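Local coordinates for outer membrane protein assembly factor BamA (Haemophilus ducreyi, PDB 4K3C), which probably assembles and inserts beta-barrel proteins into the outer membrane as part of the Bam complex, this chain comprising the barrel and the last POTRA domains, at residues W314-L319 with A327-N332; G322-A327 with N452-V457; V366-G371 with E437-A442; D217-G222 with L252-D257. One frame throughout, in Å; residues are numbered along the deposited sequence.

Contact 1 of 4, residues W314-L319 with A327-N332; sequences WNYNNL and AGSSAN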
loop_
_atom_site.group_PDB
_atom_site.type_symbol
_atom_site.label_atom_id
_atom_site.label_comp_id
_atom_site.label_asym_id
_atom_site.label_seq_id
_atom_site.Cartn_x
_atom_site.Cartn_y
_atom_site.Cartn_z
ATOM N N TRP A 314 6.548 -3.258 9.241
ATOM C CA TRP A 314 5.840 -4.466 8.880
ATOM C C TRP A 314 4.445 -4.128 8.409
ATOM O O TRP A 314 3.766 -3.303 9.014
ATOM C CB TRP A 314 5.766 -5.416 10.070
ATOM C CG TRP A 314 4.712 -6.463 9.912
ATOM C CD1 TRP A 314 4.626 -7.409 8.925
ATOM C CD2 TRP A 314 3.582 -6.667 10.760
ATOM N NE1 TRP A 314 3.525 -8.185 9.108
ATOM C CE2 TRP A 314 2.859 -7.757 10.231
ATOM C CE3 TRP A 314 3.107 -6.035 11.919
ATOM C CZ2 TRP A 314 1.679 -8.239 10.828
ATOM C CZ3 TRP A 314 1.934 -6.512 12.508
ATOM C CH2 TRP A 314 1.237 -7.605 11.959
ATOM N N ASN A 315 3.999 -4.768 7.335
ATOM C CA ASN A 315 2.725 -4.381 6.748
ATOM C C ASN A 315 1.766 -5.492 6.485
ATOM O O ASN A 315 1.972 -6.324 5.596
ATOM C CB ASN A 315 2.924 -3.584 5.479
ATOM C CG ASN A 315 3.218 -2.158 5.768
ATOM O OD1 ASN A 315 2.304 -1.373 6.053
ATOM N ND2 ASN A 315 4.505 -1.803 5.741
ATOM N N TYR A 316 0.692 -5.465 7.261
ATOM C CA TYR A 316 -0.367 -6.433 7.130
ATOM C C TYR A 316 -1.549 -5.807 6.401
ATOM O O TYR A 316 -1.971 -4.699 6.730
ATOM C CB TYR A 316 -0.761 -6.959 8.513
ATOM C CG TYR A 316 -1.944 -7.898 8.501
ATOM C CD1 TYR A 316 -1.788 -9.260 8.264
ATOM C CD2 TYR A 316 -3.226 -7.423 8.733
ATOM C CE1 TYR A 316 -2.891 -10.112 8.260
ATOM C CE2 TYR A 316 -4.318 -8.263 8.728
ATOM C CZ TYR A 316 -4.149 -9.597 8.490
ATOM O OH TYR A 316 -5.262 -10.403 8.493
ATOM N N ASN A 317 -2.055 -6.509 5.390
ATOM C CA ASN A 317 -3.308 -6.141 4.744
ATOM C C ASN A 317 -4.165 -7.355 4.427
ATOM O O ASN A 317 -3.738 -8.252 3.705
ATOM C CB ASN A 317 -3.069 -5.349 3.455
ATOM C CG ASN A 317 -4.362 -4.743 2.891
ATOM O OD1 ASN A 317 -5.365 -5.432 2.702
ATOM N ND2 ASN A 317 -4.338 -3.440 2.637
ATOM N N ASN A 318 -5.379 -7.379 4.956
ATOM C CA ASN A 318 -6.365 -8.329 4.477
ATOM C C ASN A 318 -7.223 -7.623 3.456
ATOM O O ASN A 318 -6.918 -7.630 2.264
ATOM C CB ASN A 318 -7.245 -8.827 5.605
ATOM C CG ASN A 318 -7.137 -10.302 5.796
ATOM O OD1 ASN A 318 -7.311 -10.808 6.902
ATOM N ND2 ASN A 318 -6.829 -11.013 4.719
ATOM N N LEU A 319 -8.290 -7.008 3.950
ATOM C CA LEU A 319 -9.141 -6.118 3.168
ATOM C C LEU A 319 -9.652 -6.716 1.852
ATOM O O LEU A 319 -8.950 -6.760 0.845
ATOM C CB LEU A 319 -8.450 -4.764 2.964
ATOM C CG LEU A 319 -8.141 -4.024 4.274
ATOM C CD1 LEU A 319 -7.703 -2.597 4.022
ATOM C CD2 LEU A 319 -9.334 -4.060 5.246
ATOM N N ALA A 327 -14.912 -6.275 4.659
ATOM C CA ALA A 327 -14.444 -7.168 5.707
ATOM C C ALA A 327 -12.925 -7.328 5.653
ATOM O O ALA A 327 -12.279 -6.927 4.682
ATOM C CB ALA A 327 -15.132 -8.516 5.611
ATOM N N GLY A 328 -12.360 -7.908 6.703
ATOM C CA GLY A 328 -10.921 -8.061 6.783
ATOM C C GLY A 328 -10.336 -7.009 7.696
ATOM O O GLY A 328 -11.066 -6.300 8.403
ATOM N N SER A 329 -9.012 -6.911 7.696
ATOM C CA SER A 329 -8.337 -5.846 8.431
ATOM C C SER A 329 -7.028 -5.417 7.771
ATOM O O SER A 329 -6.656 -5.878 6.694
ATOM C CB SER A 329 -8.106 -6.240 9.895
ATOM O OG SER A 329 -7.688 -7.593 9.998
ATOM N N SER A 330 -6.337 -4.508 8.429
ATOM C CA SER A 330 -5.057 -4.053 7.944
ATOM C C SER A 330 -4.329 -3.460 9.142
ATOM O O SER A 330 -4.957 -2.972 10.097
ATOM C CB SER A 330 -5.250 -2.986 6.879
ATOM O OG SER A 330 -5.627 -1.763 7.481
ATOM N N ALA A 331 -3.006 -3.506 9.094
ATOM C CA ALA A 331 -2.220 -2.993 10.194
ATOM C C ALA A 331 -0.748 -2.761 9.835
ATOM O O ALA A 331 -0.227 -3.311 8.861
ATOM C CB ALA A 331 -2.363 -3.895 11.409
ATOM N N ASN A 332 -0.097 -1.932 10.642
ATOM C CA ASN A 332 1.279 -1.556 10.428
ATOM C C ASN A 332 2.043 -1.440 11.751
ATOM O O ASN A 332 1.506 -0.977 12.765
ATOM C CB ASN A 332 1.330 -0.219 9.697
ATOM C CG ASN A 332 2.746 0.175 9.320
ATOM O OD1 ASN A 332 3.560 0.536 10.176
ATOM N ND2 ASN A 332 3.050 0.111 8.027
#

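Contact 2 of 4, residues G322-A327 with N452-V457; sequences GYFPTA and NVRTSV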
loop_
_atom_site.group_PDB
_atom_site.type_symbol
_atom_site.label_atom_id
_atom_site.label_comp_id
_atom_site.label_asym_id
_atom_site.label_seq_id
_atom_site.Cartn_x
_atom_site.Cartn_y
_atom_site.Cartn_z
ATOM N N GLY A 322 -10.307 -3.164 -2.785
ATOM C CA GLY A 322 -9.430 -2.038 -2.999
ATOM C C GLY A 322 -9.912 -0.873 -2.162
ATOM O O GLY A 322 -9.313 -0.541 -1.142
ATOM N N TYR A 323 -11.007 -0.253 -2.581
ATOM C CA TYR A 323 -11.604 0.814 -1.789
ATOM C C TYR A 323 -12.982 0.397 -1.252
ATOM O O TYR A 323 -13.672 -0.435 -1.849
ATOM C CB TYR A 323 -11.655 2.127 -2.576
ATOM C CG TYR A 323 -12.630 2.114 -3.713
ATOM C CD1 TYR A 323 -13.946 2.504 -3.519
ATOM C CD2 TYR A 323 -12.246 1.712 -4.985
ATOM C CE1 TYR A 323 -14.864 2.487 -4.558
ATOM C CE2 TYR A 323 -13.159 1.701 -6.037
ATOM C CZ TYR A 323 -14.467 2.096 -5.811
ATOM O OH TYR A 323 -15.396 2.098 -6.821
ATOM N N PHE A 324 -13.361 0.982 -0.118
ATOM C CA PHE A 324 -14.543 0.568 0.663
ATOM C C PHE A 324 -14.523 -0.903 1.077
ATOM O O PHE A 324 -15.463 -1.639 0.784
ATOM C CB PHE A 324 -15.865 0.900 -0.050
ATOM C CG PHE A 324 -16.033 2.356 -0.377
ATOM C CD1 PHE A 324 -15.294 3.332 0.295
ATOM C CD2 PHE A 324 -16.912 2.754 -1.370
ATOM C CE1 PHE A 324 -15.429 4.680 -0.011
ATOM C CE2 PHE A 324 -17.059 4.109 -1.685
ATOM C CZ PHE A 324 -16.316 5.072 -0.999
ATOM N N PRO A 325 -13.461 -1.332 1.781
ATOM C CA PRO A 325 -13.408 -2.723 2.223
ATOM C C PRO A 325 -14.651 -3.004 3.024
ATOM O O PRO A 325 -15.188 -2.099 3.653
ATOM C CB PRO A 325 -12.198 -2.752 3.159
ATOM C CG PRO A 325 -11.396 -1.582 2.784
ATOM C CD PRO A 325 -12.387 -0.536 2.389
ATOM N N THR A 326 -15.121 -4.238 2.984
ATOM C CA THR A 326 -16.340 -4.572 3.687
ATOM C C THR A 326 -16.042 -5.593 4.789
ATOM O O THR A 326 -16.802 -5.736 5.749
ATOM C CB THR A 326 -17.451 -5.014 2.696
ATOM O OG1 THR A 326 -18.640 -5.369 3.409
ATOM C CG2 THR A 326 -16.993 -6.173 1.808
ATOM N N ALA A 327 -14.912 -6.275 4.659
ATOM C CA ALA A 327 -14.444 -7.168 5.707
ATOM C C ALA A 327 -12.925 -7.328 5.653
ATOM O O ALA A 327 -12.279 -6.927 4.682
ATOM C CB ALA A 327 -15.132 -8.516 5.611
ATOM N N ASN A 452 -19.543 2.797 -4.679
ATOM C CA ASN A 452 -19.131 4.119 -5.121
ATOM C C ASN A 452 -19.522 5.185 -4.113
ATOM O O ASN A 452 -18.983 6.257 -4.151
ATOM C CB ASN A 452 -19.654 4.475 -6.509
ATOM C CG ASN A 452 -18.916 3.784 -7.616
ATOM O OD1 ASN A 452 -17.796 3.345 -7.445
ATOM N ND2 ASN A 452 -19.539 3.703 -8.770
ATOM N N VAL A 453 -20.437 4.887 -3.196
ATOM C CA VAL A 453 -20.699 5.768 -2.065
ATOM C C VAL A 453 -20.859 4.996 -0.764
ATOM O O VAL A 453 -21.483 3.932 -0.728
ATOM C CB VAL A 453 -21.917 6.661 -2.311
ATOM C CG1 VAL A 453 -22.730 6.101 -3.460
ATOM C CG2 VAL A 453 -22.730 6.823 -1.031
ATOM N N ARG A 454 -20.258 5.558 0.283
ATOM C CA ARG A 454 -20.195 4.979 1.608
ATOM C C ARG A 454 -20.641 6.003 2.649
ATOM O O ARG A 454 -19.924 6.958 2.947
ATOM C CB ARG A 454 -18.763 4.520 1.895
ATOM C CG ARG A 454 -18.414 4.350 3.376
ATOM C CD ARG A 454 -17.381 3.264 3.570
ATOM N NE ARG A 454 -17.958 1.961 3.267
ATOM C CZ ARG A 454 -17.308 0.813 3.403
ATOM N NH1 ARG A 454 -17.919 -0.330 3.123
ATOM N NH2 ARG A 454 -16.055 0.811 3.836
ATOM N N THR A 455 -21.833 5.812 3.199
ATOM C CA THR A 455 -22.305 6.668 4.271
ATOM C C THR A 455 -22.075 5.982 5.616
ATOM O O THR A 455 -22.134 4.760 5.702
ATOM C CB THR A 455 -23.783 6.978 4.098
ATOM O OG1 THR A 455 -24.498 5.747 3.981
ATOM C CG2 THR A 455 -23.994 7.798 2.840
ATOM N N SER A 456 -21.802 6.763 6.659
ATOM C CA SER A 456 -21.456 6.198 7.954
ATOM C C SER A 456 -21.716 7.163 9.097
ATOM O O SER A 456 -21.912 8.354 8.882
ATOM C CB SER A 456 -19.987 5.792 7.973
ATOM O OG SER A 456 -19.148 6.905 7.713
ATOM N N VAL A 457 -21.714 6.637 10.313
ATOM C CA VAL A 457 -21.860 7.445 11.512
ATOM C C VAL A 457 -20.778 6.985 12.452
ATOM O O VAL A 457 -20.570 5.779 12.619
ATOM C CB VAL A 457 -23.233 7.253 12.155
ATOM C CG1 VAL A 457 -23.246 7.819 13.563
ATOM C CG2 VAL A 457 -24.315 7.911 11.284
#

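Contact 3 of 4, residues V366-G371 with E437-A442; sequences VIATKG and ELIIPA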
loop_
_atom_site.group_PDB
_atom_site.type_symbol
_atom_site.label_atom_id
_atom_site.label_comp_id
_atom_site.label_asym_id
_atom_site.label_seq_id
_atom_site.Cartn_x
_atom_site.Cartn_y
_atom_site.Cartn_z
ATOM N N VAL A 366 -21.905 -2.492 7.935
ATOM C CA VAL A 366 -20.554 -2.847 8.339
ATOM C C VAL A 366 -20.221 -2.018 9.563
ATOM O O VAL A 366 -20.693 -0.886 9.682
ATOM C CB VAL A 366 -19.548 -2.537 7.199
ATOM C CG1 VAL A 366 -18.100 -2.612 7.690
ATOM C CG2 VAL A 366 -19.752 -3.489 6.056
ATOM N N ILE A 367 -19.456 -2.591 10.492
ATOM C CA ILE A 367 -18.923 -1.824 11.607
ATOM C C ILE A 367 -17.447 -1.735 11.356
ATOM O O ILE A 367 -16.805 -2.758 11.170
ATOM C CB ILE A 367 -19.158 -2.504 12.989
ATOM C CG1 ILE A 367 -20.634 -2.489 13.352
ATOM C CG2 ILE A 367 -18.388 -1.780 14.096
ATOM C CD1 ILE A 367 -20.877 -2.669 14.810
ATOM N N ALA A 368 -16.908 -0.521 11.332
ATOM C CA ALA A 368 -15.473 -0.338 11.141
ATOM C C ALA A 368 -14.854 0.365 12.330
ATOM O O ALA A 368 -15.486 1.199 12.978
ATOM C CB ALA A 368 -15.190 0.427 9.876
ATOM N N THR A 369 -13.611 0.001 12.620
ATOM C CA THR A 369 -12.887 0.545 13.758
ATOM C C THR A 369 -11.461 0.799 13.301
ATOM O O THR A 369 -10.988 0.131 12.396
ATOM C CB THR A 369 -12.894 -0.431 14.968
ATOM O OG1 THR A 369 -11.999 -1.526 14.716
ATOM C CG2 THR A 369 -14.310 -0.973 15.232
ATOM N N LYS A 370 -10.799 1.780 13.912
ATOM C CA LYS A 370 -9.437 2.188 13.547
ATOM C C LYS A 370 -8.750 2.660 14.820
ATOM O O LYS A 370 -9.385 3.282 15.685
ATOM C CB LYS A 370 -9.460 3.351 12.542
ATOM C CG LYS A 370 -10.221 3.067 11.258
ATOM C CD LYS A 370 -10.352 4.311 10.380
ATOM C CE LYS A 370 -10.812 3.957 8.941
ATOM N NZ LYS A 370 -12.214 3.422 8.794
ATOM N N GLY A 371 -7.461 2.374 14.943
ATOM C CA GLY A 371 -6.704 2.829 16.095
ATOM C C GLY A 371 -5.254 3.074 15.730
ATOM O O GLY A 371 -4.674 2.323 14.963
ATOM N N GLU A 437 -17.049 3.326 13.666
ATOM C CA GLU A 437 -18.142 3.808 12.831
ATOM C C GLU A 437 -19.087 2.745 12.331
ATOM O O GLU A 437 -18.678 1.626 12.045
ATOM C CB GLU A 437 -17.648 4.668 11.656
ATOM C CG GLU A 437 -16.524 4.124 10.796
ATOM C CD GLU A 437 -15.804 5.246 10.012
ATOM O OE1 GLU A 437 -14.561 5.357 10.166
ATOM O OE2 GLU A 437 -16.471 6.015 9.259
ATOM N N LEU A 438 -20.361 3.115 12.236
ATOM C CA LEU A 438 -21.363 2.282 11.577
ATOM C C LEU A 438 -21.559 2.739 10.135
ATOM O O LEU A 438 -22.075 3.818 9.888
ATOM C CB LEU A 438 -22.717 2.358 12.295
ATOM C CG LEU A 438 -23.567 1.082 12.316
ATOM C CD1 LEU A 438 -25.003 1.428 12.156
ATOM C CD2 LEU A 438 -23.150 0.065 11.272
ATOM N N ILE A 439 -21.153 1.901 9.191
ATOM C CA ILE A 439 -21.435 2.130 7.785
ATOM C C ILE A 439 -22.812 1.612 7.440
ATOM O O ILE A 439 -23.064 0.418 7.495
ATOM C CB ILE A 439 -20.476 1.341 6.932
ATOM C CG1 ILE A 439 -19.059 1.818 7.185
ATOM C CG2 ILE A 439 -20.839 1.474 5.503
ATOM C CD1 ILE A 439 -18.045 0.905 6.605
ATOM N N ILE A 440 -23.717 2.498 7.075
ATOM C CA ILE A 440 -25.048 2.051 6.709
ATOM C C ILE A 440 -25.240 2.287 5.212
ATOM O O ILE A 440 -24.482 3.036 4.602
ATOM C CB ILE A 440 -26.136 2.766 7.554
ATOM C CG1 ILE A 440 -26.463 4.148 6.970
ATOM C CG2 ILE A 440 -25.686 2.880 8.997
ATOM C CD1 ILE A 440 -25.495 5.237 7.400
ATOM N N PRO A 441 -26.228 1.618 4.603
ATOM C CA PRO A 441 -26.495 1.852 3.180
ATOM C C PRO A 441 -26.824 3.313 2.916
ATOM O O PRO A 441 -27.496 3.935 3.753
ATOM C CB PRO A 441 -27.735 0.998 2.926
ATOM C CG PRO A 441 -27.637 -0.102 3.933
ATOM C CD PRO A 441 -27.062 0.531 5.151
ATOM N N ALA A 442 -26.364 3.840 1.780
ATOM C CA ALA A 442 -26.601 5.234 1.412
ATOM C C ALA A 442 -28.031 5.411 0.978
ATOM O O ALA A 442 -28.458 4.774 0.014
ATOM C CB ALA A 442 -25.696 5.630 0.289
#

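Contact 4 of 4, residues D217-G222 with L252-D257; sequences DGVSLG and LGFPVD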
loop_
_atom_site.group_PDB
_atom_site.type_symbol
_atom_site.label_atom_id
_atom_site.label_comp_id
_atom_site.label_asym_id
_atom_site.label_seq_id
_atom_site.Cartn_x
_atom_site.Cartn_y
_atom_site.Cartn_z
ATOM N N ASP A 217 14.470 -13.716 -5.500
ATOM C CA ASP A 217 13.378 -14.128 -4.649
ATOM C C ASP A 217 12.366 -13.000 -4.416
ATOM O O ASP A 217 11.410 -13.158 -3.650
ATOM C CB ASP A 217 13.951 -14.643 -3.325
ATOM C CG ASP A 217 15.324 -15.300 -3.495
ATOM O OD1 ASP A 217 15.514 -16.089 -4.447
ATOM O OD2 ASP A 217 16.221 -15.019 -2.674
ATOM N N GLY A 218 12.574 -11.859 -5.063
ATOM C CA GLY A 218 11.593 -10.793 -5.011
ATOM C C GLY A 218 11.850 -9.649 -4.044
ATOM O O GLY A 218 11.009 -8.757 -3.900
ATOM N N VAL A 219 12.992 -9.655 -3.367
ATOM C CA VAL A 219 13.341 -8.521 -2.512
ATOM C C VAL A 219 13.528 -7.284 -3.385
ATOM O O VAL A 219 14.177 -7.354 -4.431
ATOM C CB VAL A 219 14.628 -8.783 -1.699
ATOM C CG1 VAL A 219 15.009 -7.550 -0.883
ATOM C CG2 VAL A 219 14.438 -9.984 -0.800
ATOM N N SER A 220 12.952 -6.159 -2.970
ATOM C CA SER A 220 13.046 -4.935 -3.764
ATOM C C SER A 220 14.051 -3.933 -3.189
ATOM O O SER A 220 14.245 -3.857 -1.973
ATOM C CB SER A 220 11.674 -4.273 -3.894
ATOM O OG SER A 220 11.280 -3.672 -2.672
ATOM N N LEU A 221 14.682 -3.158 -4.066
ATOM C CA LEU A 221 15.586 -2.114 -3.616
ATOM C C LEU A 221 15.100 -0.790 -4.143
ATOM O O LEU A 221 15.133 -0.551 -5.333
ATOM C CB LEU A 221 17.011 -2.366 -4.107
ATOM C CG LEU A 221 18.164 -1.809 -3.264
ATOM C CD1 LEU A 221 19.116 -0.969 -4.117
ATOM C CD2 LEU A 221 17.641 -1.026 -2.046
ATOM N N GLY A 222 14.634 0.064 -3.245
ATOM C CA GLY A 222 14.183 1.388 -3.611
ATOM C C GLY A 222 15.213 2.454 -3.282
ATOM O O GLY A 222 15.810 2.465 -2.205
ATOM N N LEU A 252 15.086 -1.522 1.526
ATOM C CA LEU A 252 14.909 -2.914 1.119
ATOM C C LEU A 252 13.534 -3.416 1.470
ATOM O O LEU A 252 13.150 -3.376 2.628
ATOM C CB LEU A 252 15.932 -3.790 1.832
ATOM C CG LEU A 252 17.337 -3.871 1.219
ATOM C CD1 LEU A 252 18.200 -4.936 1.872
ATOM C CD2 LEU A 252 17.241 -4.135 -0.270
ATOM N N GLY A 253 12.796 -3.899 0.474
ATOM C CA GLY A 253 11.445 -4.409 0.681
ATOM C C GLY A 253 11.382 -5.915 0.542
ATOM O O GLY A 253 12.035 -6.486 -0.336
ATOM N N PHE A 254 10.603 -6.557 1.414
ATOM C CA PHE A 254 10.564 -8.019 1.525
ATOM C C PHE A 254 9.138 -8.517 1.454
ATOM O O PHE A 254 8.346 -8.247 2.355
ATOM C CB PHE A 254 11.190 -8.447 2.835
ATOM C CG PHE A 254 12.594 -7.962 3.008
ATOM C CD1 PHE A 254 13.668 -8.692 2.496
ATOM C CD2 PHE A 254 12.850 -6.768 3.668
ATOM C CE1 PHE A 254 14.961 -8.249 2.652
ATOM C CE2 PHE A 254 14.147 -6.308 3.824
ATOM C CZ PHE A 254 15.203 -7.049 3.317
ATOM N N PRO A 255 8.808 -9.247 0.374
ATOM C CA PRO A 255 7.444 -9.635 -0.010
ATOM C C PRO A 255 7.046 -11.021 0.437
ATOM O O PRO A 255 7.048 -11.915 -0.398
ATOM C CB PRO A 255 7.510 -9.614 -1.538
ATOM C CG PRO A 255 8.915 -9.988 -1.846
ATOM C CD PRO A 255 9.782 -9.540 -0.689
ATOM N N VAL A 256 6.645 -11.187 1.695
ATOM C CA VAL A 256 6.538 -12.525 2.299
ATOM C C VAL A 256 5.262 -13.355 2.087
ATOM O O VAL A 256 5.339 -14.523 1.750
ATOM C CB VAL A 256 6.862 -12.506 3.824
ATOM C CG1 VAL A 256 8.302 -12.095 4.054
ATOM C CG2 VAL A 256 5.943 -11.578 4.560
ATOM N N ASP A 257 4.094 -12.771 2.278
ATOM C CA ASP A 257 2.924 -13.584 2.584
ATOM C C ASP A 257 1.724 -13.058 1.840
ATOM O O ASP A 257 0.602 -13.449 2.132
ATOM C CB ASP A 257 2.662 -13.507 4.100
ATOM C CG ASP A 257 1.755 -14.616 4.620
ATOM O OD1 ASP A 257 0.525 -14.410 4.619
ATOM O OD2 ASP A 257 2.271 -15.669 5.069
#

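Contact 1 of 4, residues W314-L319 with A327-N332
Y316 and A331 face each other across an antiparallel hairpin of the BamA barrel, where strand 303-317 turns at the periplasmic end into strand 328-338. The firm part is the backbone: Y316 N donates to A331 O (2.8 Å) and A331 N returns a bond to Y316 O (2.8 Å). Past the last paired residues, N318 N still reaches S329 O. L319 packs back on the partner strand from the face that carries S330, its CG anti to the carbonyl carbon, with CD1 on S330 CB (3.8 Å) and CD2 against the backbone carbon of G328 (4.0 Å). S330 OG is tied on to S354 of the next strand. On the Y316 face, the tyrosine ring lies with S329 OG near its plane, 3.7 Å from CE2. Things are looser at the borders. N317 is exposed and barely touches the partner strand, and W314 contributes mostly its backbone, though its ring meets that of Y262. One polar exception at this border is the amide pair on the N317 face: the amides of N315 and N332 stand 69° apart, and N332 ND2 donates to N315 OD1 (2.6 Å) from above that carbonyl's plane.

Contact 2 of 4, residues G322-A327 with N452-V457
P325 O is gripped by two nitrogens of one guanidinium: R454 NH2 donates at 3.0 Å and R454 NH1 at 3.3 Å, end-on, with the oxygen lying in the guanidinium plane. P325 belongs to the periplasmic turn that joins strands 303-317 and 328-338 of the Omp85 barrel, while R454 sits at the start of strand 453-465, so the grip ties the turn to a strand further round the wall at the periplasmic end. F324 fits between the two anchor points. Its side chain and the arginine chain run antiparallel past one another, touching twice: R454 CB sits over the centre of the F324 ring, 3.8 Å from the centroid and 8° off the normal, a CH-pi contact, and F324 CB in turn lies over the middle of the guanidinium, 3.7 Å from CZ of R454. The arginine chain is bent at chi2, which places CD, and at chi3 (-69°), which places NE. The opposite face of the F324 ring is covered near its rim by Y323 CD1, and the backbone carbon of N452 meets the ring edge at F324 CE2 (3.6 Å). Outside the two segments, Y356 touches both P325 and R454. Y323 reaches past F324 toward the beginning of the strand, but it is poorly ordered, and its details are less certain than those of the arginine grip. As modelled, its ring is nearly coplanar with the N452 amide, and Y323 OH donates to N452 OD1 at 2.8 Å, nearly along the C=O axis.

Contact 3 of 4, residues V366-G371 with E437-A442
E437 pairs with A368 through two backbone bonds, A368 N to E437 O (2.9 Å) and E437 N to A368 O (2.7 Å), and its side chain then runs along the same face of the sheet. CB packs against V457 O of the next strand. CG takes the crowded position between the backbone N and the carbonyl carbon (chi1 49°), which sets it 3.8 Å from A368 O and 4.0 Å from A368 CB. The extended chi2 (-160°) places CD, which carries the two oxygens: OE1 meets K370 NZ at 3.3 Å, a salt bridge with only a weak hydrogen bond, and OE2 accepts from S456 OG. A long, weak ion pair also links OE1 to R399, so the acid lies among positive groups that probably favour its charged form. Strands 366-378 and 430-440 are antiparallel neighbours in the barrel wall, paired here near their periplasmic ends, the connection between them lying at the far, extracellular side. The face with E437, A368, V366 and I439 also takes up R454 against I439, consistent with its being the inside of the barrel. V366 and I439 project together from the sheet, I439 CD1 on V366 CG1 (3.7 Å). Their backbones pair too, I439 N to V366 O at 2.9 Å. On the other face I367 and L438 cross more loosely, I367 CG1 standing 4.1 Å from L438 CD2.

Contact 4 of 4, residues D217-G222 with L252-D257
The periplasmic mouth of a barrel hairpin is where this contact sits: strand 220-231 starts beside the finish of strand 242-254, far from the loop that joins them. S220 and G253 form the hydrogen-bonded antiparallel pair, S220 N giving to G253 O at 2.8 Å and G253 N giving to S220 O at 2.8 Å. S220 OG, set between its backbone N and carbonyl carbon (chi1 73°), hangs over the bare alpha carbon of the glycine, 3.4 Å from G253 CA. On the opposite face L221 and L252 form the next pair, their side chains crossing, with L221 CD2 on L252 CD2 at 3.6 Å. Just before the strand begins, V219 packs against G253 O and runs alongside F254: the two methyls meet neighbouring ring atoms, V219 CG1 near F254 CE1 and V219 CG2 near F254 CD1 (3.6 Å each). CG1 of V219 also reaches L252 CD2 (4.1 Å), joining the phenylalanine to the leucines as one apolar patch. Further out, the P255 ring rests on the backbone of G218, with P255 CG 3.2 Å from G218 O. T215 OG1 accepts from V219 N just before the strand. Two neighbouring strands paired at their periplasmic ends, with apolar residues gathered on one face, are what an antiparallel transmembrane beta-barrel of the Omp85 superfamily is built from.

Overall arrangement
After the N-terminal POTRA part, the chain first closes a loop at contact 4, where strand 242-254 returns to the periplasmic end at which 220-231 began. Contact 1 comes later and shuts a short turn between strands 303-317 and 328-338. From within that turn contact 2 starts, sharing A327 with contact 1, so the two cross along the chain; L319 also packs on P325. Contact 2 closes only at strand 453-465, and contact 3 lies wholly within that span. Contacts 2 and 3 meet directly, since strands 430-440 and 453-465 are neighbours. Contacts 1, 3 and 4 thus knit adjacent wall strands, while contact 2 ties a turn to a distant strand; contact 4 stands about 30 Å from contact 2, centre to centre.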